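Local structure of putative Fe-S biosynthesis protein (Lactobacillus acidophilus, 2QGO) at residues Phe50-Leu55 and Gly108-Gly113; Ile27-Asp32 and Ile74-Phe79. The protein probably takes part in the biosynthesis of iron-sulphur clusters, although its precise role is not established. All blocks are in the same frame, centred on the assembly; numbering follows the deposited sequence.

Interaction 1. Residues Phe50-Leu55 and Gly108-Gly113; sequences FSIIWL and GSVDIG
Strands 50-55 and 110-113 run parallel, their axes approaching to 4.5 Å, and grip most firmly through Ile52 and Gly113. Ile52 uses both backbone polar groups on this one neighbour: its N donates to Asp111 O (2.7 Å) and its O accepts from Gly113 N (2.9 Å). Gly113 then returns its own O to Trp54 N (3.0 Å), each donor lying nearly along the C=O axis. Gly113 puts no side chain on the face that carries Ile53, whose side chain lies close over it there; CG2 of Ile53 and CD1 of the Trp54 indole flank the glycine carbonyl oxygen. On the face bearing Ile52 and Ile112, CG1 of Ile112 reaches CB of Ile52 (4.2 Å), while CG2 of Ile112 meets the indole edge near the ring plane at Trp54 CD1 (4.1 Å).

Toward Gly108 the backbone pairing loosens to a weak hydrogen bond from Asp111 N to Phe50 O (3.4 Å), yet buried Val110 still packs CG1 closely on Ser51 CA (3.5 Å). The solvent side holds Ser109 and partly exposed Asp111, whose OD2 bonds His49. Within the mixed sheet, strand 50-55 is flanked by 104-114 and, on its other edge, by antiparallel 25-30; Val110 and Ile112 also touch strand 96-101.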
ATOM      1  N   PHE A  50       3.648   5.679   5.201  1.00 31.58           N
ATOM      2  CA  PHE A  50       3.017   5.068   4.040  1.00 28.96           C
ATOM      3  C   PHE A  50       1.714   4.374   4.379  1.00 27.38           C
ATOM      4  O   PHE A  50       1.418   4.085   5.536  1.00 27.73           O
ATOM      5  CB  PHE A  50       3.945   4.038   3.382  1.00 28.45           C
ATOM      6  CG  PHE A  50       5.287   4.582   2.989  1.00 28.38           C
ATOM      7  CD1 PHE A  50       6.285   4.761   3.945  1.00 27.92           C
ATOM      8  CD2 PHE A  50       5.558   4.914   1.671  1.00 27.36           C
ATOM      9  CE1 PHE A  50       7.538   5.263   3.591  1.00 28.42           C
ATOM     10  CE2 PHE A  50       6.815   5.420   1.306  1.00 29.34           C
ATOM     11  CZ  PHE A  50       7.798   5.590   2.271  1.00 26.88           C
ATOM     12  N   SER A  51       0.926   4.109   3.352  1.00 26.59           N
ATOM     13  CA  SER A  51      -0.320   3.404   3.561  1.00 26.75           C
ATOM     14  C   SER A  51      -0.664   2.565   2.350  1.00 25.05           C
ATOM     15  O   SER A  51      -0.196   2.822   1.234  1.00 24.13           O
ATOM     16  CB  SER A  51      -1.450   4.392   3.887  1.00 29.30           C
ATOM     17  OG  SER A  51      -1.551   5.410   2.919  1.00 31.48           O
ATOM     18  N   ILE A  52      -1.450   1.528   2.593  1.00 24.32           N
ATOM     19  CA  ILE A  52      -1.905   0.635   1.536  1.00 24.77           C
ATOM     20  C   ILE A  52      -3.351   0.986   1.249  1.00 23.79           C
ATOM     21  O   ILE A  52      -4.199   0.926   2.133  1.00 22.83           O
ATOM     22  CB  ILE A  52      -1.851  -0.849   1.964  1.00 25.07           C
ATOM     23  CG1 ILE A  52      -0.411  -1.358   1.898  1.00 27.23           C
ATOM     24  CG2 ILE A  52      -2.765  -1.692   1.063  1.00 26.31           C
ATOM     25  CD1 ILE A  52       0.173  -1.326   0.488  1.00 30.93           C
ATOM     26  N   ILE A  53      -3.626   1.352   0.010  1.00 22.88           N
ATOM     27  CA  ILE A  53      -4.979   1.696  -0.380  1.00 22.63           C
ATOM     28  C   ILE A  53      -5.491   0.569  -1.256  1.00 21.34           C
ATOM     29  O   ILE A  53      -4.807   0.164  -2.190  1.00 21.19           O
ATOM     30  CB  ILE A  53      -4.996   3.009  -1.196  1.00 21.44           C
ATOM     31  CG1 ILE A  53      -4.306   4.117  -0.400  1.00 23.21           C
ATOM     32  CG2 ILE A  53      -6.419   3.391  -1.555  1.00 23.37           C
ATOM     33  CD1 ILE A  53      -4.834   4.290   1.012  1.00 23.35           C
ATOM     34  N   TRP A  54      -6.673   0.043  -0.957  1.00 21.51           N
ATOM     35  CA  TRP A  54      -7.206  -1.016  -1.802  1.00 21.43           C
ATOM     36  C   TRP A  54      -8.400  -0.551  -2.635  1.00 21.73           C
ATOM     37  O   TRP A  54      -9.202   0.274  -2.196  1.00 22.39           O
ATOM     38  CB  TRP A  54      -7.575  -2.261  -0.978  1.00 20.18           C
ATOM     39  CG  TRP A  54      -8.719  -2.107  -0.038  1.00 21.05           C
ATOM     40  CD1 TRP A  54      -8.656  -1.779   1.284  1.00 20.20           C
ATOM     41  CD2 TRP A  54     -10.107  -2.339  -0.329  1.00 20.77           C
ATOM     42  NE1 TRP A  54      -9.915  -1.798   1.839  1.00 19.21           N
ATOM     43  CE2 TRP A  54     -10.824  -2.137   0.873  1.00 20.92           C
ATOM     44  CE3 TRP A  54     -10.812  -2.696  -1.488  1.00 19.95           C
ATOM     45  CZ2 TRP A  54     -12.214  -2.286   0.951  1.00 20.45           C
ATOM     46  CZ3 TRP A  54     -12.202  -2.843  -1.413  1.00 20.27           C
ATOM     47  CH2 TRP A  54     -12.885  -2.636  -0.200  1.00 22.66           C
ATOM     48  N   LEU A  55      -8.491  -1.078  -3.852  1.00 21.61           N
ATOM     49  CA  LEU A  55      -9.570  -0.738  -4.777  1.00 25.06           C
ATOM     50  C   LEU A  55     -10.037  -2.004  -5.485  1.00 25.04           C
ATOM     51  O   LEU A  55      -9.444  -3.072  -5.320  1.00 24.35           O
ATOM     52  CB  LEU A  55      -9.079   0.261  -5.832  1.00 24.95           C
ATOM     53  CG  LEU A  55      -8.559   1.643  -5.432  1.00 27.00           C
ATOM     54  CD1 LEU A  55      -8.028   2.334  -6.685  1.00 26.65           C
ATOM     55  CD2 LEU A  55      -9.671   2.482  -4.801  1.00 27.14           C
ATOM     56  N   GLY A 108       7.010   1.686  10.323  1.00 27.65           N
ATOM     57  CA  GLY A 108       6.629   0.587  11.194  1.00 26.77           C
ATOM     58  C   GLY A 108       5.140   0.455  11.456  1.00 28.83           C
ATOM     59  O   GLY A 108       4.691  -0.517  12.073  1.00 28.13           O
ATOM     60  N   SER A 109       4.359   1.430  10.998  1.00 29.11           N
ATOM     61  CA  SER A 109       2.916   1.373  11.203  1.00 31.00           C
ATOM     62  C   SER A 109       2.167   1.877   9.974  1.00 29.30           C
ATOM     63  O   SER A 109       1.599   2.972   9.980  1.00 28.45           O
ATOM     64  CB  SER A 109       2.523   2.182  12.446  1.00 33.52           C
ATOM     65  OG  SER A 109       3.159   3.458  12.461  1.00 39.16           O
ATOM     66  N   VAL A 110       2.182   1.060   8.925  1.00 27.87           N
ATOM     67  CA  VAL A 110       1.518   1.373   7.664  1.00 27.17           C
ATOM     68  C   VAL A 110       0.011   1.209   7.825  1.00 26.23           C
ATOM     69  O   VAL A 110      -0.463   0.197   8.346  1.00 25.42           O
ATOM     70  CB  VAL A 110       1.991   0.428   6.522  1.00 27.43           C
ATOM     71  CG1 VAL A 110       1.308   0.815   5.209  1.00 25.45           C
ATOM     72  CG2 VAL A 110       3.514   0.483   6.377  1.00 25.37           C
ATOM     73  N   ASP A 111      -0.738   2.208   7.372  1.00 26.87           N
ATOM     74  CA  ASP A 111      -2.194   2.167   7.459  1.00 29.27           C
ATOM     75  C   ASP A 111      -2.827   1.538   6.216  1.00 27.98           C
ATOM     76  O   ASP A 111      -2.223   1.483   5.148  1.00 27.09           O
ATOM     77  CB  ASP A 111      -2.760   3.579   7.636  1.00 33.81           C
ATOM     78  CG  ASP A 111      -2.161   4.303   8.819  1.00 37.87           C
ATOM     79  OD1 ASP A 111      -2.149   3.729   9.934  1.00 41.00           O
ATOM     80  OD2 ASP A 111      -1.705   5.452   8.641  1.00 41.87           O
ATOM     81  N   ILE A 112      -4.046   1.044   6.378  1.00 26.17           N
ATOM     82  CA  ILE A 112      -4.783   0.459   5.273  1.00 26.40           C
ATOM     83  C   ILE A 112      -6.072   1.250   5.110  1.00 25.56           C
ATOM     84  O   ILE A 112      -6.778   1.510   6.084  1.00 24.30           O
ATOM     85  CB  ILE A 112      -5.154  -1.006   5.541  1.00 28.48           C
ATOM     86  CG1 ILE A 112      -3.903  -1.888   5.448  1.00 29.38           C
ATOM     87  CG2 ILE A 112      -6.225  -1.460   4.544  1.00 27.88           C
ATOM     88  CD1 ILE A 112      -4.172  -3.324   5.830  1.00 31.70           C
ATOM     89  N   GLY A 113      -6.376   1.629   3.878  1.00 24.71           N
ATOM     90  CA  GLY A 113      -7.588   2.379   3.643  1.00 24.57           C
ATOM     91  C   GLY A 113      -8.378   1.926   2.434  1.00 23.48           C
ATOM     92  O   GLY A 113      -7.815   1.586   1.390  1.00 22.74           O
TER

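Interaction 2. Residues Ile27-Asp32 and Ile74-Phe79; sequences ILITDD and IYTSDF
Two hydrogen bonds carry the polar part of this contact between parallel strands 27-30 and 74-76. One is regular sheet pairing: Leu28 N donates to Tyr75 O at 2.9 Å, close to the C=O axis. The other replaces a backbone donor with a side chain, for Thr76, its OG1 anti to the backbone N (chi1 -165°), gives its hydroxyl proton to Leu28 O at 2.9 Å, again almost in line with the carbonyl. Both polar backbone atoms of Leu28 are thus engaged by one strand, and Tyr75 O also receives a CA-H...O contact from Ile27 CA (3.4 Å).

Apolar contact is slighter. The extended Ile74 side chain, CG1 anti to the backbone N (chi1 177°), carries CD1 to CB of Leu28 (4.0 Å), and Leu28 in turn packs on Ile52.

The strand axes, 33° apart, diverge beyond Thr76. At the exposed end, Phe79 of helix 78-81 makes a van der Waals approach, ring carbon CE2 lying 4.1 Å from the hydroxyl oxygen Thr30 OG1.

Ser77 is the N-cap, its side chain capping a backbone N just beyond 74-79; its OG is also hydrogen-bonded to Asp80 OD2, while Asp80 OD1 accepts from Thr30 N. As the backbones part, side-chain oxygens of Thr76 and Asp80 therefore take over from main-chain pairing, satisfying buried Leu28 O and tying the start of the helix to strand 25-30.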
ATOM      1  N   ILE A  27      -2.598  -0.215  -3.699  1.00 21.10           N
ATOM      2  CA  ILE A  27      -1.821   0.965  -4.038  1.00 23.12           C
ATOM      3  C   ILE A  27      -0.979   1.372  -2.841  1.00 23.82           C
ATOM      4  O   ILE A  27      -1.512   1.733  -1.794  1.00 24.18           O
ATOM      5  CB  ILE A  27      -2.751   2.141  -4.412  1.00 24.94           C
ATOM      6  CG1 ILE A  27      -3.594   1.767  -5.630  1.00 25.56           C
ATOM      7  CG2 ILE A  27      -1.931   3.402  -4.653  1.00 24.89           C
ATOM      8  CD1 ILE A  27      -4.707   2.761  -5.936  1.00 28.65           C
ATOM      9  N   LEU A  28       0.338   1.300  -2.996  1.00 24.17           N
ATOM     10  CA  LEU A  28       1.257   1.681  -1.930  1.00 26.06           C
ATOM     11  C   LEU A  28       1.704   3.108  -2.209  1.00 27.29           C
ATOM     12  O   LEU A  28       2.225   3.404  -3.277  1.00 29.43           O
ATOM     13  CB  LEU A  28       2.469   0.744  -1.909  1.00 23.69           C
ATOM     14  CG  LEU A  28       3.636   1.073  -0.965  1.00 26.31           C
ATOM     15  CD1 LEU A  28       3.150   1.091   0.489  1.00 25.64           C
ATOM     16  CD2 LEU A  28       4.752   0.026  -1.151  1.00 25.13           C
ATOM     17  N   ILE A  29       1.488   4.000  -1.257  1.00 28.44           N
ATOM     18  CA  ILE A  29       1.882   5.385  -1.453  1.00 29.95           C
ATOM     19  C   ILE A  29       2.342   6.025  -0.159  1.00 29.18           C
ATOM     20  O   ILE A  29       2.141   5.478   0.927  1.00 26.75           O
ATOM     21  CB  ILE A  29       0.715   6.211  -1.996  1.00 30.46           C
ATOM     22  CG1 ILE A  29      -0.445   6.151  -1.008  1.00 31.84           C
ATOM     23  CG2 ILE A  29       0.290   5.682  -3.354  1.00 33.02           C
ATOM     24  CD1 ILE A  29      -1.558   7.109  -1.321  1.00 37.12           C
ATOM     25  N   THR A  30       2.977   7.185  -0.288  1.00 30.44           N
ATOM     26  CA  THR A  30       3.431   7.925   0.879  1.00 32.89           C
ATOM     27  C   THR A  30       2.190   8.699   1.264  1.00 32.49           C
ATOM     28  O   THR A  30       1.349   8.994   0.420  1.00 34.33           O
ATOM     29  CB  THR A  30       4.529   8.953   0.538  1.00 34.78           C
ATOM     30  OG1 THR A  30       3.960   9.986  -0.274  1.00 37.57           O
ATOM     31  CG2 THR A  30       5.670   8.301  -0.218  1.00 35.67           C
ATOM     32  N   ASP A  31       2.057   9.024   2.534  1.00 33.28           N
ATOM     33  CA  ASP A  31       0.894   9.769   2.965  1.00 32.81           C
ATOM     34  C   ASP A  31       1.380  11.027   3.664  1.00 31.23           C
ATOM     35  O   ASP A  31       1.595  11.018   4.870  1.00 31.39           O
ATOM     36  CB  ASP A  31       0.055   8.924   3.926  1.00 34.44           C
ATOM     37  CG  ASP A  31      -1.297   9.535   4.198  1.00 35.77           C
ATOM     38  OD1 ASP A  31      -1.493  10.718   3.834  1.00 36.19           O
ATOM     39  OD2 ASP A  31      -2.158   8.839   4.779  1.00 37.03           O
ATOM     40  N   ASP A  32       1.566  12.100   2.902  1.00 30.45           N
ATOM     41  CA  ASP A  32       2.025  13.357   3.470  1.00 30.00           C
ATOM     42  C   ASP A  32       0.862  14.337   3.626  1.00 29.02           C
ATOM     43  O   ASP A  32       1.071  15.528   3.857  1.00 29.52           O
ATOM     44  CB  ASP A  32       3.114  13.970   2.581  1.00 30.51           C
ATOM     45  CG  ASP A  32       2.609  14.342   1.204  1.00 32.21           C
ATOM     46  OD1 ASP A  32       1.440  14.043   0.884  1.00 33.89           O
ATOM     47  OD2 ASP A  32       3.386  14.936   0.435  1.00 33.21           O
ATOM     48  N   ILE A  74      -0.286  -4.974  -6.956  1.00 22.64           N
ATOM     49  CA  ILE A  74       0.097  -3.776  -6.215  1.00 23.42           C
ATOM     50  C   ILE A  74       0.730  -2.725  -7.114  1.00 24.17           C
ATOM     51  O   ILE A  74       1.601  -3.025  -7.922  1.00 26.02           O
ATOM     52  CB  ILE A  74       1.053  -4.137  -5.034  1.00 22.99           C
ATOM     53  CG1 ILE A  74       1.507  -2.865  -4.310  1.00 22.62           C
ATOM     54  CG2 ILE A  74       2.248  -4.951  -5.541  1.00 22.39           C
ATOM     55  CD1 ILE A  74       2.186  -3.129  -2.976  1.00 22.69           C
ATOM     56  N   TYR A  75       0.284  -1.484  -6.950  1.00 24.36           N
ATOM     57  CA  TYR A  75       0.748  -0.360  -7.762  1.00 24.22           C
ATOM     58  C   TYR A  75       1.228   0.838  -6.949  1.00 23.89           C
ATOM     59  O   TYR A  75       1.107   0.873  -5.728  1.00 20.60           O
ATOM     60  CB  TYR A  75      -0.393   0.127  -8.654  1.00 24.22           C
ATOM     61  CG  TYR A  75      -0.896  -0.890  -9.648  1.00 26.49           C
ATOM     62  CD1 TYR A  75      -0.569  -0.786 -10.995  1.00 26.83           C
ATOM     63  CD2 TYR A  75      -1.707  -1.954  -9.246  1.00 27.54           C
ATOM     64  CE1 TYR A  75      -1.036  -1.712 -11.927  1.00 27.99           C
ATOM     65  CE2 TYR A  75      -2.182  -2.899 -10.177  1.00 26.64           C
ATOM     66  CZ  TYR A  75      -1.839  -2.765 -11.520  1.00 27.73           C
ATOM     67  OH  TYR A  75      -2.288  -3.669 -12.464  1.00 28.92           O
ATOM     68  N   THR A  76       1.761   1.824  -7.668  1.00 24.57           N
ATOM     69  CA  THR A  76       2.221   3.074  -7.082  1.00 24.92           C
ATOM     70  C   THR A  76       2.307   4.108  -8.207  1.00 25.79           C
ATOM     71  O   THR A  76       1.919   3.828  -9.339  1.00 23.75           O
ATOM     72  CB  THR A  76       3.595   2.920  -6.400  1.00 26.45           C
ATOM     73  OG1 THR A  76       3.828   4.047  -5.548  1.00 26.26           O
ATOM     74  CG2 THR A  76       4.710   2.836  -7.432  1.00 25.95           C
ATOM     75  N   SER A  77       2.793   5.305  -7.897  1.00 26.64           N
ATOM     76  CA  SER A  77       2.909   6.352  -8.908  1.00 27.34           C
ATOM     77  C   SER A  77       4.357   6.783  -9.086  1.00 28.31           C
ATOM     78  O   SER A  77       5.235   6.410  -8.302  1.00 27.62           O
ATOM     79  CB  SER A  77       2.043   7.567  -8.537  1.00 28.43           C
ATOM     80  OG  SER A  77       2.491   8.207  -7.354  1.00 26.07           O
ATOM     81  N   ASP A  78       4.616   7.565 -10.126  1.00 31.58           N
ATOM     82  CA  ASP A  78       5.976   8.016 -10.371  1.00 33.73           C
ATOM     83  C   ASP A  78       6.456   8.869  -9.208  1.00 33.15           C
ATOM     84  O   ASP A  78       7.623   8.823  -8.820  1.00 34.30           O
ATOM     85  CB  ASP A  78       6.047   8.762 -11.711  1.00 37.19           C
ATOM     86  CG  ASP A  78       6.034   7.800 -12.900  1.00 40.97           C
ATOM     87  OD1 ASP A  78       6.830   6.833 -12.871  1.00 40.86           O
ATOM     88  OD2 ASP A  78       5.240   7.996 -13.858  1.00 43.13           O
ATOM     89  N   PHE A  79       5.545   9.624  -8.617  1.00 33.58           N
ATOM     90  CA  PHE A  79       5.905  10.452  -7.476  1.00 33.02           C
ATOM     91  C   PHE A  79       6.231   9.619  -6.239  1.00 32.80           C
ATOM     92  O   PHE A  79       7.236   9.848  -5.560  1.00 31.71           O
ATOM     93  CB  PHE A  79       4.762  11.389  -7.116  1.00 32.89           C
ATOM     94  CG  PHE A  79       4.976  12.114  -5.822  1.00 33.84           C
ATOM     95  CD1 PHE A  79       5.973  13.088  -5.715  1.00 33.97           C
ATOM     96  CD2 PHE A  79       4.206  11.808  -4.700  1.00 32.39           C
ATOM     97  CE1 PHE A  79       6.201  13.749  -4.508  1.00 33.74           C
ATOM     98  CE2 PHE A  79       4.424  12.465  -3.482  1.00 32.89           C
ATOM     99  CZ  PHE A  79       5.422  13.436  -3.385  1.00 33.39           C
TER

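Overall arrangement
Interactions 1 and 2 illustrate how parallel pairings can share an antiparallel junction. Their centres lie about 10 Å apart in the same mixed sheet, where the local order is 104-114, 50-55, 25-30, 73-76. The two middle strands, consecutive in the chain, join the contacts directly: Ile53 O lies 2.7 Å from Ile27 N and Ser51 N 3.0 Å from Ile29 O, both probable hydrogen bonds. Along the sequence the segments alternate, 27-32, 50-55, 74-79, then 108-113, so each contact closes a long excursion of the chain and the two excursions overlap in sequence. Residues distant in sequence are thereby knitted into the sheet of this putative iron-sulphur cluster biosynthesis protein.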